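Local coordinates for lactaldehyde dehydrogenase (Escherichia coli, PDB 2IMP), which oxidises L-lactaldehyde irreversibly to L-lactate with NAD(+), also accepts glycolaldehyde and L-glyceraldehyde, and serves fucose and rhamnose breakdown as a homotetramer, at residues A[5-10]-A[34-39]; A[40-45]-A[206-211]; A[48-53]-A[219-224]. One frame throughout, in Å; residues are numbered along the deposited sequence.

Interaction 1: A[5-10]-A[34-39]; sequences VQHPMY and VISRIP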
loop_
_atom_site.group_PDB
_atom_site.type_symbol
_atom_site.label_atom_id
_atom_site.label_comp_id
_atom_site.label_asym_id
_atom_site.label_seq_id
_atom_site.Cartn_x
_atom_site.Cartn_y
_atom_site.Cartn_z
ATOM N N VAL A 5 -40.943 29.120 3.410
ATOM C CA VAL A 5 -40.033 29.518 2.353
ATOM C C VAL A 5 -40.038 28.571 1.140
ATOM O O VAL A 5 -40.165 27.355 1.284
ATOM C CB VAL A 5 -38.585 29.641 2.895
ATOM C CG1 VAL A 5 -38.129 28.305 3.463
ATOM C CG2 VAL A 5 -37.641 30.098 1.793
ATOM N N GLN A 6 -39.936 29.153 -0.048
ATOM C CA GLN A 6 -39.887 28.379 -1.280
ATOM C C GLN A 6 -38.437 28.345 -1.802
ATOM O O GLN A 6 -37.917 29.348 -2.288
ATOM C CB GLN A 6 -40.839 28.986 -2.319
ATOM C CG GLN A 6 -42.245 29.196 -1.738
ATOM C CD GLN A 6 -43.340 29.129 -2.794
ATOM O OE1 GLN A 6 -44.444 28.636 -2.510
ATOM N NE2 GLN A 6 -43.077 29.641 -3.985
ATOM N N HIS A 7 -37.801 27.188 -1.669
ATOM C CA HIS A 7 -36.404 27.027 -2.050
ATOM C C HIS A 7 -36.073 26.931 -3.548
ATOM O O HIS A 7 -36.826 26.359 -4.338
ATOM C CB HIS A 7 -35.821 25.796 -1.344
ATOM C CG HIS A 7 -35.734 25.934 0.145
ATOM N ND1 HIS A 7 -34.995 26.923 0.758
ATOM C CD2 HIS A 7 -36.282 25.204 1.143
ATOM C CE1 HIS A 7 -35.091 26.795 2.069
ATOM N NE2 HIS A 7 -35.868 25.758 2.331
ATOM N N PRO A 8 -34.938 27.529 -3.943
ATOM C CA PRO A 8 -34.463 27.514 -5.326
ATOM C C PRO A 8 -33.381 26.414 -5.403
ATOM O O PRO A 8 -32.869 25.967 -4.370
ATOM C CB PRO A 8 -33.839 28.888 -5.486
ATOM C CG PRO A 8 -33.195 29.084 -4.143
ATOM C CD PRO A 8 -34.258 28.594 -3.177
ATOM N N MET A 9 -33.054 25.981 -6.613
ATOM C CA MET A 9 -32.001 24.999 -6.773
ATOM C C MET A 9 -30.640 25.704 -6.896
ATOM O O MET A 9 -30.585 26.928 -7.047
ATOM C CB MET A 9 -32.248 24.142 -8.024
ATOM C CG MET A 9 -33.462 23.217 -7.926
ATOM S SD MET A 9 -33.691 22.151 -9.386
ATOM C CE MET A 9 -35.489 22.218 -9.573
ATOM N N TYR A 10 -29.557 24.952 -6.791
ATOM C CA TYR A 10 -28.245 25.550 -6.949
ATOM C C TYR A 10 -27.538 24.941 -8.159
ATOM O O TYR A 10 -27.028 23.824 -8.094
ATOM C CB TYR A 10 -27.395 25.358 -5.693
ATOM C CG TYR A 10 -26.164 26.228 -5.685
ATOM C CD1 TYR A 10 -26.265 27.610 -5.497
ATOM C CD2 TYR A 10 -24.897 25.680 -5.894
ATOM C CE1 TYR A 10 -25.127 28.425 -5.506
ATOM C CE2 TYR A 10 -23.754 26.485 -5.908
ATOM C CZ TYR A 10 -23.876 27.852 -5.719
ATOM O OH TYR A 10 -22.756 28.643 -5.745
ATOM N N VAL A 34 -46.274 22.494 7.712
ATOM C CA VAL A 34 -45.420 22.792 6.569
ATOM C C VAL A 34 -44.321 23.829 6.893
ATOM O O VAL A 34 -44.605 24.999 7.135
ATOM C CB VAL A 34 -46.259 23.296 5.376
ATOM C CG1 VAL A 34 -45.358 23.585 4.183
ATOM C CG2 VAL A 34 -47.305 22.251 5.009
ATOM N N ILE A 35 -43.074 23.377 6.896
ATOM C CA ILE A 35 -41.956 24.247 7.220
ATOM C C ILE A 35 -41.261 24.890 5.999
ATOM O O ILE A 35 -40.577 25.907 6.114
ATOM C CB ILE A 35 -40.931 23.471 8.063
ATOM C CG1 ILE A 35 -40.380 22.288 7.265
ATOM C CG2 ILE A 35 -41.607 22.957 9.331
ATOM C CD1 ILE A 35 -39.476 21.369 8.069
ATOM N N SER A 36 -41.459 24.282 4.839
ATOM C CA SER A 36 -40.878 24.787 3.609
ATOM C C SER A 36 -41.407 24.070 2.373
ATOM O O SER A 36 -42.121 23.074 2.480
ATOM C CB SER A 36 -39.351 24.657 3.641
ATOM O OG SER A 36 -38.954 23.296 3.629
ATOM N N ARG A 37 -41.051 24.596 1.210
ATOM C CA ARG A 37 -41.454 24.015 -0.051
ATOM C C ARG A 37 -40.313 23.973 -1.083
ATOM O O ARG A 37 -39.530 24.917 -1.203
ATOM C CB ARG A 37 -42.646 24.784 -0.635
ATOM C CG ARG A 37 -43.981 24.487 0.052
ATOM C CD ARG A 37 -45.151 25.054 -0.745
ATOM N NE ARG A 37 -45.328 26.485 -0.525
ATOM C CZ ARG A 37 -46.020 27.001 0.487
ATOM N NH1 ARG A 37 -46.608 26.201 1.368
ATOM N NH2 ARG A 37 -46.120 28.317 0.624
ATOM N N ILE A 38 -40.215 22.863 -1.802
ATOM C CA ILE A 38 -39.189 22.730 -2.818
ATOM C C ILE A 38 -39.772 22.434 -4.194
ATOM O O ILE A 38 -40.856 21.859 -4.312
ATOM C CB ILE A 38 -38.175 21.609 -2.479
ATOM C CG1 ILE A 38 -38.909 20.279 -2.312
ATOM C CG2 ILE A 38 -37.391 21.977 -1.232
ATOM C CD1 ILE A 38 -37.984 19.079 -2.232
ATOM N N PRO A 39 -39.062 22.833 -5.248
ATOM C CA PRO A 39 -39.584 22.568 -6.582
ATOM C C PRO A 39 -39.752 21.081 -6.898
ATOM O O PRO A 39 -38.956 20.243 -6.467
ATOM C CB PRO A 39 -38.565 23.247 -7.499
ATOM C CG PRO A 39 -37.330 23.346 -6.671
ATOM C CD PRO A 39 -37.856 23.670 -5.310
#
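Gln6 and Arg37 pair in parallel, and both backbone polar groups of Arg37 are satisfied by the neighbours of Gln6. Arg37 N donates to Val5 O at 2.9 Å, and Arg37 O accepts from His7 N, also at 2.9 Å. The two side chains leave the sheet on one face. There Gln6 OE1 takes a nearly straight bond from Arg37 NE at 3.1 Å; the oxygen lies at the edge of the guanidinium, in its plane, although amide and guanidinium planes stand 84° apart. The arginine bends at chi3 (-80°), which sets NE beside the amide oxygen. On the other face Ser36 CB packs 3.9 Å from His7 NE2. Ser36 OG is hydrogen-bonded to Asn183 OD1, which His7 NE2 also meets, weakly. Pro39 suits the end of the pairing because it has no N-H to offer: its CD lies 3.0 Å from His7 O, and its CG meets Met9 CE at 3.6 Å. Ile35 and Ser36 together oppose Val26 in a classic beta bulge. Strands 5-11 and 34-39 are thus the parallel inner pair of a small mixed four-stranded sheet, flanked by antiparallel strands 14-16 and 23-27.

Interaction 2: A[40-45]-A[206-211]; sequences DGQAED and LGRGET. With NAI (1,4-dihydronicotinamide adenine dinucleotide), chain D.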
loop_
_atom_site.group_PDB
_atom_site.type_symbol
_atom_site.label_atom_id
_atom_site.label_comp_id
_atom_site.label_asym_id
_atom_site.label_seq_id
_atom_site.Cartn_x
_atom_site.Cartn_y
_atom_site.Cartn_z
ATOM N N ASP A 40 -40.826 20.765 -7.614
ATOM C CA ASP A 40 -41.052 19.401 -8.047
ATOM C C ASP A 40 -40.196 19.176 -9.308
ATOM O O ASP A 40 -40.701 18.962 -10.410
ATOM C CB ASP A 40 -42.543 19.174 -8.340
ATOM C CG ASP A 40 -42.866 17.720 -8.659
ATOM O OD1 ASP A 40 -42.167 16.825 -8.146
ATOM O OD2 ASP A 40 -43.832 17.468 -9.411
ATOM N N GLY A 41 -38.888 19.300 -9.093
ATOM C CA GLY A 41 -37.900 19.165 -10.145
ATOM C C GLY A 41 -38.133 18.074 -11.159
ATOM O O GLY A 41 -38.787 17.069 -10.888
ATOM N N GLN A 42 -37.587 18.288 -12.345
ATOM C CA GLN A 42 -37.709 17.333 -13.431
ATOM C C GLN A 42 -36.346 17.022 -14.066
ATOM O O GLN A 42 -35.360 17.708 -13.789
ATOM C CB GLN A 42 -38.667 17.883 -14.499
ATOM C CG GLN A 42 -40.076 18.196 -13.981
ATOM C CD GLN A 42 -40.849 16.948 -13.588
ATOM O OE1 GLN A 42 -40.974 16.016 -14.377
ATOM N NE2 GLN A 42 -41.379 16.930 -12.366
ATOM N N ALA A 43 -36.303 16.002 -14.914
ATOM C CA ALA A 43 -35.062 15.625 -15.576
ATOM C C ALA A 43 -34.266 16.822 -16.160
ATOM O O ALA A 43 -33.057 16.937 -15.945
ATOM C CB ALA A 43 -35.354 14.603 -16.672
ATOM N N GLU A 44 -34.950 17.704 -16.882
ATOM C CA GLU A 44 -34.284 18.863 -17.466
ATOM C C GLU A 44 -33.464 19.684 -16.442
ATOM O O GLU A 44 -32.383 20.171 -16.761
ATOM C CB GLU A 44 -35.307 19.758 -18.170
ATOM C CG GLU A 44 -36.486 20.160 -17.297
ATOM C CD GLU A 44 -37.704 20.561 -18.111
ATOM O OE1 GLU A 44 -37.584 21.473 -18.959
ATOM O OE2 GLU A 44 -38.784 19.960 -17.900
ATOM N N ASP A 45 -33.987 19.825 -15.227
ATOM C CA ASP A 45 -33.262 20.548 -14.186
ATOM C C ASP A 45 -31.965 19.811 -13.811
ATOM O O ASP A 45 -30.914 20.424 -13.607
ATOM C CB ASP A 45 -34.140 20.710 -12.945
ATOM C CG ASP A 45 -35.432 21.437 -13.248
ATOM O OD1 ASP A 45 -35.359 22.597 -13.703
ATOM O OD2 ASP A 45 -36.512 20.849 -13.038
ATOM N N LEU A 206 -33.411 19.733 -6.731
ATOM C CA LEU A 206 -34.487 19.317 -5.842
ATOM C C LEU A 206 -35.681 18.623 -6.511
ATOM O O LEU A 206 -36.146 19.054 -7.568
ATOM C CB LEU A 206 -34.978 20.539 -5.064
ATOM C CG LEU A 206 -33.878 21.306 -4.320
ATOM C CD1 LEU A 206 -34.384 22.675 -3.904
ATOM C CD2 LEU A 206 -33.419 20.500 -3.112
ATOM N N GLY A 207 -36.170 17.558 -5.880
ATOM C CA GLY A 207 -37.303 16.838 -6.429
ATOM C C GLY A 207 -37.456 15.412 -5.934
ATOM O O GLY A 207 -36.816 14.993 -4.962
ATOM N N ARG A 208 -38.316 14.664 -6.612
ATOM C CA ARG A 208 -38.577 13.278 -6.261
ATOM C C ARG A 208 -37.569 12.290 -6.857
ATOM O O ARG A 208 -36.794 12.633 -7.753
ATOM C CB ARG A 208 -39.981 12.872 -6.715
ATOM C CG ARG A 208 -41.115 13.611 -6.010
ATOM C CD ARG A 208 -42.443 13.294 -6.684
ATOM N NE ARG A 208 -42.411 13.679 -8.093
ATOM C CZ ARG A 208 -43.280 13.260 -9.009
ATOM N NH1 ARG A 208 -44.260 12.434 -8.668
ATOM N NH2 ARG A 208 -43.168 13.668 -10.265
ATOM N N GLY A 209 -37.603 11.063 -6.354
ATOM C CA GLY A 209 -36.698 10.050 -6.850
ATOM C C GLY A 209 -37.002 9.618 -8.268
ATOM O O GLY A 209 -36.108 9.576 -9.115
ATOM N N GLU A 210 -38.269 9.305 -8.526
ATOM C CA GLU A 210 -38.716 8.864 -9.847
ATOM C C GLU A 210 -38.367 9.830 -11.003
ATOM O O GLU A 210 -38.168 9.409 -12.143
ATOM C CB GLU A 210 -40.234 8.640 -9.839
ATOM C CG GLU A 210 -40.736 7.582 -8.856
ATOM C CD GLU A 210 -40.468 7.927 -7.389
ATOM O OE1 GLU A 210 -40.425 9.130 -7.041
ATOM O OE2 GLU A 210 -40.318 6.985 -6.576
ATOM N N THR A 211 -38.306 11.117 -10.692
ATOM C CA THR A 211 -37.990 12.135 -11.684
ATOM C C THR A 211 -36.502 12.577 -11.688
ATOM O O THR A 211 -35.693 12.090 -12.483
ATOM C CB THR A 211 -38.865 13.386 -11.462
ATOM O OG1 THR A 211 -38.746 13.805 -10.097
ATOM C CG2 THR A 211 -40.334 13.082 -11.766
HETATM P PA NAI D . -35.360 5.981 -0.307
HETATM O O1A NAI D . -34.663 5.060 -1.219
HETATM O O2A NAI D . -36.886 5.867 -0.392
HETATM O O5B NAI D . -34.900 7.477 -0.626
HETATM C C5B NAI D . -33.546 7.900 -0.639
HETATM C C4B NAI D . -33.228 8.767 -1.867
HETATM O O4B NAI D . -33.409 8.038 -3.083
HETATM C C3B NAI D . -34.112 10.016 -2.008
HETATM O O3B NAI D . -33.316 11.140 -2.376
HETATM C C2B NAI D . -35.128 9.596 -3.051
HETATM O O2B NAI D . -35.779 10.641 -3.726
HETATM C C1B NAI D . -34.306 8.716 -3.958
HETATM N N9A NAI D . -35.113 7.737 -4.745
HETATM C C8A NAI D . -36.231 6.985 -4.387
HETATM N N7A NAI D . -36.616 6.235 -5.465
HETATM C C5A NAI D . -35.776 6.493 -6.492
HETATM C C6A NAI D . -35.699 6.012 -7.815
HETATM N N6A NAI D . -36.581 5.125 -8.273
HETATM N N1A NAI D . -34.683 6.484 -8.659
HETATM C C2A NAI D . -33.748 7.419 -8.193
HETATM N N3A NAI D . -33.831 7.892 -6.874
HETATM C C4A NAI D . -34.825 7.432 -6.043
HETATM O O3 NAI D . -34.813 5.618 1.157
HETATM P PN NAI D . -35.044 6.441 2.525
HETATM O O1N NAI D . -34.697 7.863 2.351
HETATM O O2N NAI D . -34.325 5.686 3.606
HETATM O O5D NAI D . -36.635 6.223 2.734
HETATM C C5D NAI D . -37.630 7.186 2.499
HETATM C C4D NAI D . -38.960 6.523 2.773
HETATM O O4D NAI D . -40.007 7.366 2.302
HETATM C C3D NAI D . -39.362 5.117 2.272
HETATM O O3D NAI D . -39.336 4.192 3.342
HETATM C C2D NAI D . -40.736 5.269 1.673
HETATM O O2D NAI D . -41.597 4.198 1.989
HETATM C C1D NAI D . -41.189 6.600 2.220
HETATM N N1N NAI D . -42.237 7.211 1.341
HETATM C C2N NAI D . -41.801 7.974 0.252
HETATM C C3N NAI D . -42.757 8.578 -0.610
HETATM C C7N NAI D . -42.308 9.410 -1.790
HETATM O O7N NAI D . -43.273 9.986 -2.607
HETATM N N7N NAI D . -41.027 9.623 -2.093
HETATM C C4N NAI D . -44.152 8.387 -0.334
HETATM C C5N NAI D . -44.575 7.604 0.780
HETATM C C6N NAI D . -43.595 7.021 1.615
HETATM O O HOH W 1 -39.771 15.799 -8.696
#
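Gly41 packs closely on Leu206 and Gly207, and here the contact is tightest: Gly41 CA approaches Leu206 O to 3.1 Å in a CH...O contact. A side chain on Gly41 would run into that carbonyl oxygen. Gly207 is equally constrained, since its backbone angles would jam any CB against the same oxygen. With glycine on both sides, Gly41 CA and Gly207 CA come within 4.4 Å.

A single water sits beside them and makes four hydrogen bonds. It donates to Asp40 OD1 and Gly41 O and accepts from Arg208 N at 2.8 Å and Thr211 OG1 at 2.6 Å, so it ties the turn before one helix to the first turn of the other.

The outer side is looser and more polar. Asp40 holds CG anti to its backbone N (chi1 -174°), and its OD1 lies 3.2 Å from Arg208 NE in a salt bridge whose carboxylate and guanidinium planes are 60° apart. Gln42 folds back at chi2, and its NE2 donates to Asp40 O at 2.9 Å; its OE1 only brushes Thr211 CG2, at 4.0 Å. An alanine in place of Arg208 would probably leave the Asp40 carboxylate with water as its remaining partner in this contact and open a gap beside Ile24 and Glu179.

Gln42 and Arg208 are the N-caps of helices 43-62 and 209-218. The second helix start also borders the cofactor, Gly209 N lying 3.2 Å from NAI O2B, while Leu206 packs back on Met9, Ile38 and Pro39 of strands 5-11 and 34-39.

Interaction 3: A[48-53]-A[219-224]; sequences KAIDAA and NPKVAM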
loop_
_atom_site.group_PDB
_atom_site.type_symbol
_atom_site.label_atom_id
_atom_site.label_comp_id
_atom_site.label_asym_id
_atom_site.label_seq_id
_atom_site.Cartn_x
_atom_site.Cartn_y
_atom_site.Cartn_z
ATOM N N LYS A 48 -29.381 20.338 -16.600
ATOM C CA LYS A 48 -28.712 21.631 -16.523
ATOM C C LYS A 48 -27.557 21.593 -15.506
ATOM O O LYS A 48 -26.467 22.114 -15.757
ATOM C CB LYS A 48 -29.704 22.728 -16.122
ATOM C CG LYS A 48 -30.756 23.035 -17.173
ATOM C CD LYS A 48 -31.783 24.041 -16.657
ATOM C CE LYS A 48 -32.931 24.204 -17.649
ATOM N NZ LYS A 48 -34.040 25.044 -17.111
ATOM N N ALA A 49 -27.820 20.959 -14.367
ATOM C CA ALA A 49 -26.810 20.818 -13.327
ATOM C C ALA A 49 -25.652 19.924 -13.799
ATOM O O ALA A 49 -24.479 20.244 -13.609
ATOM C CB ALA A 49 -27.439 20.237 -12.057
ATOM N N ILE A 50 -26.009 18.805 -14.422
ATOM C CA ILE A 50 -25.011 17.889 -14.945
ATOM C C ILE A 50 -24.150 18.543 -16.041
ATOM O O ILE A 50 -22.926 18.386 -16.055
ATOM C CB ILE A 50 -25.676 16.603 -15.491
ATOM C CG1 ILE A 50 -26.245 15.798 -14.319
ATOM C CG2 ILE A 50 -24.662 15.772 -16.271
ATOM C CD1 ILE A 50 -27.019 14.563 -14.727
ATOM N N ASP A 51 -24.794 19.287 -16.940
ATOM C CA ASP A 51 -24.049 19.977 -17.986
ATOM C C ASP A 51 -23.085 21.017 -17.399
ATOM O O ASP A 51 -21.975 21.208 -17.900
ATOM C CB ASP A 51 -24.994 20.663 -18.985
ATOM C CG ASP A 51 -25.757 19.669 -19.842
ATOM O OD1 ASP A 51 -25.219 18.574 -20.107
ATOM O OD2 ASP A 51 -26.888 19.988 -20.267
ATOM N N ALA A 52 -23.533 21.690 -16.346
ATOM C CA ALA A 52 -22.694 22.670 -15.675
ATOM C C ALA A 52 -21.486 21.977 -14.998
ATOM O O ALA A 52 -20.353 22.453 -15.062
ATOM C CB ALA A 52 -23.515 23.436 -14.633
ATOM N N ALA A 53 -21.761 20.848 -14.355
ATOM C CA ALA A 53 -20.711 20.082 -13.704
ATOM C C ALA A 53 -19.659 19.600 -14.720
ATOM O O ALA A 53 -18.459 19.580 -14.435
ATOM C CB ALA A 53 -21.313 18.893 -12.972
ATOM N N ASN A 219 -28.388 9.701 -16.812
ATOM C CA ASN A 219 -27.734 10.599 -17.756
ATOM C C ASN A 219 -26.340 10.074 -18.192
ATOM O O ASN A 219 -25.489 9.774 -17.353
ATOM C CB ASN A 219 -27.609 11.995 -17.147
ATOM C CG ASN A 219 -27.145 13.027 -18.151
ATOM O OD1 ASN A 219 -26.028 12.950 -18.665
ATOM N ND2 ASN A 219 -28.007 13.997 -18.444
ATOM N N PRO A 220 -26.109 9.958 -19.510
ATOM C CA PRO A 220 -24.841 9.466 -20.066
ATOM C C PRO A 220 -23.559 10.245 -19.685
ATOM O O PRO A 220 -22.456 9.716 -19.794
ATOM C CB PRO A 220 -25.100 9.474 -21.577
ATOM C CG PRO A 220 -26.058 10.612 -21.745
ATOM C CD PRO A 220 -27.012 10.410 -20.583
ATOM N N LYS A 221 -23.705 11.490 -19.250
ATOM C CA LYS A 221 -22.540 12.273 -18.867
ATOM C C LYS A 221 -22.038 11.973 -17.440
ATOM O O LYS A 221 -20.959 12.412 -17.043
ATOM C CB LYS A 221 -22.844 13.764 -18.992
ATOM C CG LYS A 221 -23.156 14.211 -20.407
ATOM C CD LYS A 221 -23.398 15.707 -20.455
ATOM C CE LYS A 221 -23.614 16.180 -21.878
ATOM N NZ LYS A 221 -23.689 17.654 -21.924
ATOM N N VAL A 222 -22.846 11.240 -16.683
ATOM C CA VAL A 222 -22.488 10.876 -15.318
ATOM C C VAL A 222 -21.546 9.650 -15.259
ATOM O O VAL A 222 -21.898 8.583 -15.746
ATOM C CB VAL A 222 -23.757 10.568 -14.477
ATOM C CG1 VAL A 222 -23.366 10.085 -13.082
ATOM C CG2 VAL A 222 -24.627 11.819 -14.379
ATOM N N ALA A 223 -20.355 9.826 -14.691
ATOM C CA ALA A 223 -19.401 8.728 -14.572
ATOM C C ALA A 223 -19.781 7.736 -13.440
ATOM O O ALA A 223 -19.549 6.533 -13.536
ATOM C CB ALA A 223 -18.005 9.281 -14.330
ATOM N N MET A 224 -20.371 8.270 -12.377
ATOM C CA MET A 224 -20.806 7.451 -11.258
ATOM C C MET A 224 -21.969 8.049 -10.458
ATOM O O MET A 224 -22.004 9.253 -10.197
ATOM C CB MET A 224 -19.643 7.175 -10.286
ATOM C CG MET A 224 -20.050 6.325 -9.064
ATOM S SD MET A 224 -18.691 5.803 -7.968
ATOM C CE MET A 224 -18.435 7.328 -6.993
HETATM O O HOH W 2 -27.291 16.391 -19.914
#
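Ile50 reaches from its helix into the turn at 219-222 and carries the apolar part. The Ile50 and Asn219 side chains reach toward each other tip to tip, Ile50 CD1 lying 3.6 Å from Asn219 CB. CD1 also touches Val222 CG2 at 3.7 Å, the isoleucine and valine side chains crossing at about a right angle. Its other branch, CG2, lies 3.8 Å from Lys221 CB. A branched aliphatic residue suits this place because its two branches touch different parts of the turn.

Asp51 supplies the polar part. Extended Lys221 brings NZ from above the carboxylate plane to Asp51 OD1 in a salt bridge; its modelled length, 2.5 Å, is doubtfully short. A water also bonds to this oxygen and accepts from Asn219 ND2 at 2.9 Å, tying in a second residue of the turn.

Further out, Asn219 fixes the turn itself. Its CG is anti to the backbone N (chi1 -171°), and OD1 accepts from Lys221 N at 2.8 Å, while ND2 also bonds Glu215 of the preceding helix. Lys221 NZ has a second anionic partner in Glu54, and Ile50 rests on Val174 of strand 172-176.

Asn219 to Lys221 form an Asx turn overlapping a type I beta turn that leads from helix 209-218 into strand 222-227, against a helix covering the sheet: layered alpha/beta packing characteristic of the Rossmann-like NAD-binding domain of aldehyde dehydrogenases.

Overall arrangement
Interaction 2 joins the loop and N-cap leading into helix 43-62 to the entry of helix 209-218; interaction 3 joins a later turn of helix 43-62 to the exit of 209-218. Interaction 1 lies before them, where strand 34-39 leads into helix 43-62, and it touches interaction 2 through Met9 and Pro39 on Leu206. Its chemistry is that of a sheet, mainly backbone bonds, and it is partly buried, like interaction 2, which relies on glycines, a water and a salt bridge beside the cofactor. Interaction 3 is the more buried, an aliphatic core edged by a charged pair.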